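Local structure of DNA-binding transcriptional repressor YiaJ (Escherichia coli, 1YSQ) at residues Leu96-Ile101 against Asn126-Ser131. The protein represses transcription of the yiaKLMNOPQRS operon, which may be involved in using 2,3-diketo-L-gulonate, this chain being its C-terminal IclR-type effector domain. Numbering follows the deposited sequence.
Sequences LTRNTI and NELGVS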
# COMPACT_ATOMS: atom_id res chain seq x y z
N LEU A 96 6.66 -13.07 10.11
CA LEU A 96 6.47 -13.77 8.84
C LEU A 96 7.80 -14.02 8.14
O LEU A 96 8.03 -15.09 7.56
CB LEU A 96 5.51 -12.99 7.93
CG LEU A 96 4.14 -12.61 8.53
CD1 LEU A 96 3.32 -11.86 7.49
CD2 LEU A 96 3.37 -13.82 9.04
N THR A 97 8.68 -13.01 8.17
CA THR A 97 10.08 -13.17 7.76
C THR A 97 10.95 -12.54 8.81
O THR A 97 10.44 -11.92 9.76
CB THR A 97 10.38 -12.49 6.39
OG1 THR A 97 10.30 -11.06 6.54
CG2 THR A 97 9.34 -12.84 5.36
N ARG A 98 12.26 -12.65 8.62
CA ARG A 98 13.23 -11.99 9.49
C ARG A 98 13.11 -10.45 9.46
O ARG A 98 13.68 -9.77 10.31
CB ARG A 98 14.65 -12.42 9.10
CG ARG A 98 15.04 -12.00 7.69
CD ARG A 98 16.48 -12.35 7.31
NE ARG A 98 16.79 -11.96 5.93
CZ ARG A 98 17.03 -12.81 4.93
NH1 ARG A 98 17.02 -14.13 5.14
NH2 ARG A 98 17.30 -12.36 3.71
N ASN A 99 12.38 -9.92 8.48
CA ASN A 99 12.23 -8.48 8.28
C ASN A 99 10.93 -7.89 8.79
O ASN A 99 10.81 -6.67 8.89
CB ASN A 99 12.38 -8.13 6.80
CG ASN A 99 13.67 -8.66 6.20
OD1 ASN A 99 14.75 -8.36 6.70
ND2 ASN A 99 13.56 -9.47 5.14
N THR A 100 9.96 -8.75 9.13
CA THR A 100 8.65 -8.29 9.60
C THR A 100 8.83 -7.43 10.84
O THR A 100 9.65 -7.75 11.71
CB THR A 100 7.76 -9.48 9.94
OG1 THR A 100 7.76 -10.40 8.84
CG2 THR A 100 6.29 -9.03 10.07
N ILE A 101 8.07 -6.33 10.91
CA ILE A 101 8.18 -5.42 12.03
C ILE A 101 7.22 -5.90 13.11
O ILE A 101 5.99 -5.75 12.98
CB ILE A 101 7.88 -3.96 11.60
CG1 ILE A 101 8.82 -3.53 10.46
CG2 ILE A 101 8.03 -3.02 12.80
CD1 ILE A 101 8.38 -2.25 9.74
N ASN A 126 6.72 -9.79 4.17
CA ASN A 126 5.74 -10.87 4.03
C ASN A 126 6.37 -12.15 3.49
O ASN A 126 6.09 -13.24 3.99
CB ASN A 126 4.61 -10.46 3.11
CG ASN A 126 3.69 -9.48 3.76
OD1 ASN A 126 2.75 -9.87 4.47
ND2 ASN A 126 3.95 -8.20 3.55
N GLU A 127 7.20 -11.99 2.46
CA GLU A 127 7.89 -13.10 1.84
C GLU A 127 9.20 -12.61 1.26
O GLU A 127 9.26 -11.55 0.61
CB GLU A 127 7.02 -13.74 0.75
CG GLU A 127 7.71 -14.87 0.01
CD GLU A 127 6.88 -15.42 -1.14
OE1 GLU A 127 5.65 -15.21 -1.16
OE2 GLU A 127 7.49 -16.07 -2.01
N LEU A 128 10.27 -13.38 1.48
CA LEU A 128 11.56 -13.02 0.90
C LEU A 128 11.40 -13.00 -0.60
O LEU A 128 10.65 -13.80 -1.16
CB LEU A 128 12.67 -13.99 1.32
CG LEU A 128 13.01 -14.04 2.81
CD1 LEU A 128 14.18 -15.01 3.04
CD2 LEU A 128 13.34 -12.66 3.39
N GLY A 129 12.09 -12.05 -1.24
CA GLY A 129 12.00 -11.89 -2.68
C GLY A 129 10.83 -11.07 -3.20
O GLY A 129 10.75 -10.82 -4.40
N VAL A 130 9.92 -10.66 -2.32
CA VAL A 130 8.77 -9.85 -2.70
C VAL A 130 8.86 -8.52 -1.95
O VAL A 130 9.00 -8.51 -0.72
CB VAL A 130 7.43 -10.55 -2.35
CG1 VAL A 130 6.21 -9.67 -2.71
CG2 VAL A 130 7.34 -11.94 -3.02
N SER A 131 8.80 -7.43 -2.71
CA SER A 131 8.82 -6.06 -2.17
C SER A 131 7.61 -5.27 -2.68
O SER A 131 7.04 -5.63 -3.71
CB SER A 131 10.09 -5.35 -2.61
OG SER A 131 11.22 -6.03 -2.07
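T97 and L128 carry a surface contact between two loops that meet by side chains packing on side chains and on backbone, without one hydrogen bond passing between 96-101 and 126-131, an example of how a threonine divides its labour between its two branches. The methyl faces across: CG2 lies 3.5 Å from the backbone O of N126 and reaches on to the backbone N of E127. The hydroxyl, set between the backbone N and the carbonyl carbon (chi1 69°), turns back to its own turn, where OG1 accepts from the N of N99 at 3.1 Å in an ST turn, and also bonds across to the carbonyl O of E124. T100 adds a nearly straight bond, its OG1 taking the N-H of T97 at 2.8 Å (173°) while also bonded to the carbonyl O of E125; side-chain bonds thus reinforce the type I turn closed by T100 N to T97 O.

Within the turn, R98 runs extended from CG to NE and crosses L128 at roughly a right angle. CD2 of L128 sits 3.9 Å above the R98 guanidinium plane, over its centre, while CD1 comes within 3.6 Å of NH1. The same CD2 touches ND2 of N99 at 3.6 Å; that amide is bonded to the carbonyl of E124. L96 and N126 lie side by side, CD1 of L96 3.7 Å from OD1 of N126. The amide nitrogen of N126 bonds to C66 and D122.

An alanine in place of T97 would probably leave the N-H of N99 without its hydroxyl acceptor and open a gap against the N126-E127 peptide. In this IclR C-terminal domain, the loop between helices 79-88 and 104-117 thus packs on the connection from edge strand 120-123 to strand 130-137 by van der Waals contact at 126-131, and by hydrogen bonds at E124 and E125 just ahead.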